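Local coordinates for protein importin-95 (Chaetomium thermophilum, PDB 4XRI) that acts as an importin-beta transport receptor that carries varied protein cargo into the nucleus and probably binds a small GTPase, at residues 271-276 against 330-335; 324-329 against 370-375; 402-407 against 447-452. The protein carries 2 engineered substitutions. All coordinates share one frame; numbering follows the deposited sequence.

Contact 1 (271-276 against 330-335)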
# COMPACT_ATOMS: atom_id res chain seq x y z
N ALA A 271 15.43 6.78 -31.08
CA ALA A 271 14.33 7.74 -31.19
C ALA A 271 13.73 8.20 -29.86
O ALA A 271 13.44 9.38 -29.69
CB ALA A 271 13.24 7.15 -32.06
N LEU A 272 13.54 7.26 -28.93
CA LEU A 272 12.79 7.54 -27.70
C LEU A 272 13.38 8.69 -26.89
O LEU A 272 12.64 9.51 -26.33
CB LEU A 272 12.71 6.29 -26.83
CG LEU A 272 12.13 5.04 -27.49
CD1 LEU A 272 11.92 3.94 -26.45
CD2 LEU A 272 10.83 5.36 -28.21
N PHE A 273 14.71 8.74 -26.83
CA PHE A 273 15.43 9.81 -26.16
C PHE A 273 14.94 11.18 -26.62
O PHE A 273 14.46 11.98 -25.83
CB PHE A 273 16.94 9.67 -26.42
CG PHE A 273 17.80 10.49 -25.51
CD1 PHE A 273 19.13 10.71 -25.82
CD2 PHE A 273 17.29 11.02 -24.33
CE1 PHE A 273 19.94 11.46 -24.98
CE2 PHE A 273 18.10 11.77 -23.49
CZ PHE A 273 19.42 11.98 -23.82
N GLY A 274 15.05 11.42 -27.92
CA GLY A 274 14.64 12.68 -28.51
C GLY A 274 13.15 12.92 -28.49
O GLY A 274 12.69 14.03 -28.23
N LEU A 275 12.37 11.87 -28.76
CA LEU A 275 10.92 11.98 -28.78
C LEU A 275 10.34 12.42 -27.44
O LEU A 275 9.48 13.30 -27.39
CB LEU A 275 10.29 10.64 -29.18
CG LEU A 275 10.41 10.24 -30.65
CD1 LEU A 275 9.78 8.88 -30.87
CD2 LEU A 275 9.76 11.28 -31.54
N THR A 276 10.82 11.80 -26.37
CA THR A 276 10.31 12.10 -25.03
C THR A 276 10.80 13.46 -24.54
O THR A 276 10.12 14.13 -23.76
CB THR A 276 10.69 11.01 -24.03
OG1 THR A 276 12.11 10.83 -24.02
CG2 THR A 276 10.03 9.69 -24.41
N ASN A 330 21.69 14.88 -18.51
CA ASN A 330 21.98 16.23 -18.98
C ASN A 330 20.89 16.84 -19.87
O ASN A 330 20.86 18.05 -20.07
CB ASN A 330 23.31 16.24 -19.74
CG ASN A 330 24.50 16.05 -18.83
OD1 ASN A 330 24.41 16.28 -17.62
ND2 ASN A 330 25.62 15.62 -19.39
N GLU A 331 20.01 16.00 -20.39
CA GLU A 331 18.94 16.48 -21.25
C GLU A 331 17.60 16.58 -20.51
O GLU A 331 16.87 17.56 -20.67
CB GLU A 331 18.79 15.58 -22.48
CG GLU A 331 20.08 15.36 -23.26
CD GLU A 331 20.54 16.60 -24.01
OE1 GLU A 331 19.78 17.59 -24.08
OE2 GLU A 331 21.68 16.58 -24.53
N VAL A 332 17.30 15.57 -19.71
CA VAL A 332 15.99 15.44 -19.08
C VAL A 332 15.85 16.25 -17.79
O VAL A 332 14.83 16.90 -17.57
CB VAL A 332 15.67 13.96 -18.79
CG1 VAL A 332 14.35 13.83 -18.03
CG2 VAL A 332 15.61 13.17 -20.09
N VAL A 333 16.87 16.20 -16.94
CA VAL A 333 16.81 16.88 -15.64
C VAL A 333 16.64 18.40 -15.76
O VAL A 333 15.81 18.98 -15.05
CB VAL A 333 18.05 16.57 -14.78
CG1 VAL A 333 18.06 17.42 -13.52
CG2 VAL A 333 18.10 15.09 -14.42
N PRO A 334 17.41 19.07 -16.64
CA PRO A 334 17.14 20.51 -16.79
C PRO A 334 15.70 20.82 -17.21
O PRO A 334 15.17 21.86 -16.83
CB PRO A 334 18.13 20.94 -17.87
CG PRO A 334 19.26 20.01 -17.72
CD PRO A 334 18.64 18.69 -17.37
N VAL A 335 15.08 19.93 -17.99
CA VAL A 335 13.70 20.13 -18.41
C VAL A 335 12.75 19.97 -17.22
O VAL A 335 11.80 20.74 -17.07
CB VAL A 335 13.30 19.14 -19.52
CG1 VAL A 335 11.81 19.23 -19.81
CG2 VAL A 335 14.09 19.43 -20.79

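Contact 2 (324-329 against 370-375)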
# COMPACT_ATOMS: atom_id res chain seq x y z
N PHE A 324 19.68 4.09 -18.60
CA PHE A 324 18.98 5.08 -19.42
C PHE A 324 18.93 6.45 -18.76
O PHE A 324 19.27 7.46 -19.38
CB PHE A 324 17.55 4.61 -19.73
CG PHE A 324 17.48 3.50 -20.74
CD1 PHE A 324 18.46 3.36 -21.70
CD2 PHE A 324 16.43 2.61 -20.72
CE1 PHE A 324 18.39 2.33 -22.63
CE2 PHE A 324 16.35 1.59 -21.64
CZ PHE A 324 17.33 1.45 -22.60
N ALA A 325 18.51 6.47 -17.50
CA ALA A 325 18.36 7.71 -16.75
C ALA A 325 19.69 8.44 -16.58
O ALA A 325 19.76 9.65 -16.73
CB ALA A 325 17.74 7.43 -15.40
N ARG A 326 20.73 7.67 -16.28
CA ARG A 326 22.07 8.23 -16.10
C ARG A 326 22.55 8.93 -17.36
O ARG A 326 22.99 10.08 -17.32
CB ARG A 326 23.06 7.12 -15.71
CG ARG A 326 24.45 7.61 -15.37
CD ARG A 326 25.38 6.44 -15.08
NE ARG A 326 26.71 6.88 -14.65
CZ ARG A 326 27.68 7.24 -15.49
NH1 ARG A 326 27.48 7.20 -16.80
NH2 ARG A 326 28.85 7.63 -15.01
N VAL A 327 22.45 8.23 -18.49
CA VAL A 327 22.82 8.78 -19.79
C VAL A 327 21.99 10.02 -20.14
O VAL A 327 22.51 10.99 -20.70
CB VAL A 327 22.65 7.72 -20.90
CG1 VAL A 327 22.83 8.34 -22.28
CG2 VAL A 327 23.63 6.57 -20.69
N ALA A 328 20.71 9.99 -19.79
CA ALA A 328 19.78 11.04 -20.19
C ALA A 328 19.78 12.26 -19.27
O ALA A 328 19.11 13.25 -19.55
CB ALA A 328 18.37 10.47 -20.28
N THR A 329 20.56 12.18 -18.19
CA THR A 329 20.57 13.21 -17.15
C THR A 329 20.69 14.64 -17.67
O THR A 329 19.88 15.50 -17.34
CB THR A 329 21.72 12.97 -16.15
OG1 THR A 329 21.55 11.70 -15.50
CG2 THR A 329 21.75 14.07 -15.10
N GLY A 370 21.74 8.83 -8.64
CA GLY A 370 22.58 9.25 -7.54
C GLY A 370 23.29 10.58 -7.75
O GLY A 370 22.67 11.59 -8.07
N SER A 371 24.61 10.57 -7.56
CA SER A 371 25.42 11.78 -7.58
C SER A 371 25.45 12.48 -8.93
O SER A 371 25.76 13.67 -9.02
CB SER A 371 26.85 11.46 -7.13
OG SER A 371 26.87 10.96 -5.81
N THR A 372 25.15 11.74 -9.99
CA THR A 372 25.17 12.28 -11.35
C THR A 372 24.19 13.44 -11.51
O THR A 372 24.40 14.34 -12.32
CB THR A 372 24.83 11.18 -12.39
OG1 THR A 372 25.73 10.07 -12.22
CG2 THR A 372 24.94 11.71 -13.81
N ILE A 373 23.12 13.43 -10.71
CA ILE A 373 22.07 14.44 -10.82
C ILE A 373 22.45 15.76 -10.16
O ILE A 373 21.81 16.79 -10.40
CB ILE A 373 20.76 13.93 -10.19
CG1 ILE A 373 19.56 14.68 -10.76
CG2 ILE A 373 20.80 14.05 -8.67
CD1 ILE A 373 18.23 14.16 -10.27
N ILE A 374 23.49 15.75 -9.33
CA ILE A 374 23.81 16.90 -8.49
C ILE A 374 24.28 18.16 -9.25
O ILE A 374 23.78 19.25 -8.96
CB ILE A 374 24.87 16.51 -7.45
CG1 ILE A 374 24.26 15.58 -6.40
CG2 ILE A 374 25.45 17.75 -6.78
CD1 ILE A 374 25.27 14.95 -5.48
N PRO A 375 25.22 18.03 -10.21
CA PRO A 375 25.64 19.27 -10.88
C PRO A 375 24.54 20.04 -11.63
O PRO A 375 24.52 21.27 -11.52
CB PRO A 375 26.72 18.78 -11.86
CG PRO A 375 27.25 17.54 -11.25
CD PRO A 375 26.06 16.88 -10.60

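Contact 3 (402-407 against 447-452)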
# COMPACT_ATOMS: atom_id res chain seq x y z
N ALA A 402 14.48 17.75 -3.26
CA ALA A 402 14.09 16.60 -4.08
C ALA A 402 15.22 15.58 -4.31
O ALA A 402 14.95 14.39 -4.46
CB ALA A 402 13.56 17.08 -5.42
N ILE A 403 16.46 16.04 -4.32
CA ILE A 403 17.59 15.17 -4.64
C ILE A 403 18.34 14.67 -3.40
O ILE A 403 19.44 14.12 -3.53
CB ILE A 403 18.61 15.86 -5.57
CG1 ILE A 403 19.25 17.06 -4.86
CG2 ILE A 403 17.95 16.26 -6.88
CD1 ILE A 403 20.50 17.57 -5.55
N MET A 404 17.77 14.87 -2.23
CA MET A 404 18.44 14.49 -0.99
C MET A 404 18.48 12.97 -0.79
O MET A 404 19.42 12.44 -0.22
CB MET A 404 17.77 15.16 0.21
CG MET A 404 18.15 16.62 0.35
SD MET A 404 19.93 16.83 0.48
CE MET A 404 20.10 18.55 0.03
N ASP A 405 17.45 12.29 -1.28
CA ASP A 405 17.41 10.83 -1.18
C ASP A 405 17.86 10.20 -2.49
O ASP A 405 17.19 10.32 -3.52
CB ASP A 405 16.01 10.35 -0.81
CG ASP A 405 15.90 8.84 -0.74
OD1 ASP A 405 16.95 8.16 -0.62
OD2 ASP A 405 14.77 8.32 -0.79
N GLY A 406 19.01 9.53 -2.46
CA GLY A 406 19.54 8.89 -3.65
C GLY A 406 21.06 8.88 -3.76
O GLY A 406 21.68 7.82 -3.68
N PRO A 407 21.66 10.06 -3.96
CA PRO A 407 23.12 10.15 -4.10
C PRO A 407 23.87 9.82 -2.82
O PRO A 407 23.27 9.74 -1.75
CB PRO A 407 23.36 11.61 -4.51
CG PRO A 407 22.13 12.33 -4.08
CD PRO A 407 21.01 11.36 -4.21
N GLU A 447 16.07 14.18 7.06
CA GLU A 447 15.78 12.76 6.88
C GLU A 447 16.93 12.01 6.21
O GLU A 447 17.33 10.94 6.66
CB GLU A 447 14.50 12.59 6.06
CG GLU A 447 14.07 11.15 5.86
CD GLU A 447 12.82 11.05 5.01
OE1 GLU A 447 11.87 10.33 5.42
OE2 GLU A 447 12.77 11.68 3.93
N ALA A 448 17.46 12.60 5.15
CA ALA A 448 18.48 11.93 4.34
C ALA A 448 19.89 12.21 4.84
O ALA A 448 20.77 11.35 4.73
CB ALA A 448 18.34 12.35 2.89
N CYS A 449 20.12 13.40 5.38
CA CYS A 449 21.48 13.82 5.72
C CYS A 449 21.58 14.57 7.04
O CYS A 449 22.21 15.63 7.11
CB CYS A 449 22.06 14.69 4.60
SG CYS A 449 22.00 13.96 2.95
N SER A 450 20.98 14.02 8.09
CA SER A 450 21.05 14.64 9.42
C SER A 450 22.50 14.74 9.89
O SER A 450 22.86 15.66 10.63
CB SER A 450 20.23 13.85 10.43
OG SER A 450 20.49 12.46 10.33
N GLU A 451 23.32 13.80 9.45
CA GLU A 451 24.73 13.75 9.79
C GLU A 451 25.47 15.01 9.34
O GLU A 451 26.45 15.42 9.96
CB GLU A 451 25.38 12.51 9.17
CG GLU A 451 24.79 11.18 9.62
CD GLU A 451 23.50 10.80 8.90
OE1 GLU A 451 22.83 11.70 8.35
OE2 GLU A 451 23.17 9.60 8.87
N ALA A 452 25.00 15.61 8.25
CA ALA A 452 25.63 16.81 7.71
C ALA A 452 25.23 18.05 8.49
O ALA A 452 25.92 19.07 8.45
CB ALA A 452 25.28 16.97 6.24

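Contact 1 (271-276 against 330-335)
Phe273 reaches from helix 265-280 to Glu331 and Val332 on helix 324-340, a meeting of helices in the all-helical alpha solenoid of this HEAT-repeat protein. The backbones stay well apart, with 9.0 Å between Phe273 CA and Glu331 CA, and the phenylalanine side chain spans more than half of that distance. The main contact is apolar, although one partner is an acid. Phe273 has CG anti to its own N (chi1 -165°), which sends the far end of the ring out to helix 324-340. There CZ lies 3.5 Å from Glu331 CG, and CE2 lies 4.0 Å from Glu331 CB. The methylene arm of the glutamate crosses the end of the ring at about a right angle. Beyond CG, where the chain bends at chi2, the carboxylate leads away from the ring, its plane turned 78° from that of the ring. A looser apolar contact comes at the ring edge, where Val332 CG2 stands 4.4 Å from Phe273 CE2. Trp295 of helix 285-310 touches both Phe273 and Val332, and its NE1 makes a weak hydrogen bond with Thr276 OG1. Helix 324-340 is kinked here; Pro334 has no N-H to give, and Val335 N makes a weak bond to Val332 O. On helix 265-280, Leu272 O accepts from opposite faces of its plane, Thr276 N at 2.9 Å and Thr276 OG1 at 2.7 Å.

Contact 2 (324-329 against 370-375)
The methyl of Thr372 sits against the hydroxyl and, more loosely, the methyl of Thr329, joining the first turns of helix 324-340 to the 3-10 turn 371-373. The contact is mainly van der Waals: Thr372 CG2 lies 3.8 Å from Thr329 OG1 and 4.2 Å from Thr329 CG2, the two side chains crossing obliquely. With OG1 beside the backbone N (chi1 -62°), Thr329 CG2 is anti to that N and faces the turn, packing 3.9 Å from Thr372 O and 4.3 Å from Ile373 CA. Polar groups are mostly occupied on their own side. The buried Thr329 OG1 turns back to its helix, where Arg326 O is 2.8 Å away and Ala325 O also lies within hydrogen-bonding range. Thr372 OG1 makes a weak hydrogen bond to Val369 O. Arg326, extended from CG to NE, passes Thr372 at about a right angle; its NE is 4.1 Å from Thr372 OG1, too far for a bond. A glycine in place of Thr372 would probably leave Thr329 OG1 and CG2 without their methyl neighbour, open a gap beside the arginine arm and lose the weak bond to Val369 O. In the HEAT-repeat solenoid the turn links helices 354-369 and 374-384. Tyr365 of the former touches Thr329 and its OH hydrogen-bonds to Ala325 O, Leu362 touches Ile373, and beyond the turn helix 409-425 receives Ile374.

Contact 3 (402-407 against 447-452)
Met404 and Ala448 touch first at their beta carbons, Met404 CB lying 3.9 Å from Ala448 CB. That alanine methyl points toward the loop and also presses on its backbone: Met404 O comes to 3.3 Å from Ala448 CB, and Asp405 N is 4.3 Å from the same methyl. Beyond CB the methionine turns off the alanine. CG stands beside its own backbone N and anti to the carbonyl carbon (chi1 -77°), so it is carried away from Ala448 CB. A second bend, at chi2 (-57°), brings the sulfur past Cys449, the residue after Ala448, and Met404 SD lies 4.3 Å from Cys449 SG, a van der Waals contact between two sulfurs. From SD the chain runs on to CE, which leads away from segment 447-452. The methionine also packs on Val416 of helix 409-425, and Leu412 of that helix touches Cys449, so helix 409-425 touches both residues of the sulfur contact. In the HEAT-repeat solenoid, segment 402-407 is the turn linking helix 390-402 to helix 409-425, and it meets the C-terminal end of helix 432-449. Ala402 O at the start of this turn makes a weak hydrogen bond to Arg444 of the same helix 432-449. Asp405 and Glu447 do not meet: Asp405 OD2 is 6.1 Å from Glu447 OE2. Ser450 OG donates to Glu451 OE1 at 3.2 Å, approaching from above the carboxylate plane, 71° out of it. Glu451 OE1 also lies close to Glu409 OE2, a pairing of like charges that might favour a proton on one of the two carboxylates.

Contacts 1 and 2 both use helix 324-340, whereas contact 3 lies farther along the solenoid and nearer the chain's centre. All three are partly buried, but contacts 1 and 2 each include one exposed touching residue and contact 3 none. Contact 1 joins two helix bodies by one long aromatic side chain, contact 2 sets a helix threonine against a threonine of a 3-10 turn, and contact 3 sets an alanine methyl on a loop carbonyl and one sulfur against another. They form a series: Phe273 CE2 is 3.5 Å from Ala328 CB, and Pro407 CB is 3.4 Å from Gly370 C. Contacts 1 and 3 do not touch, their nearest atoms being about 7 Å apart.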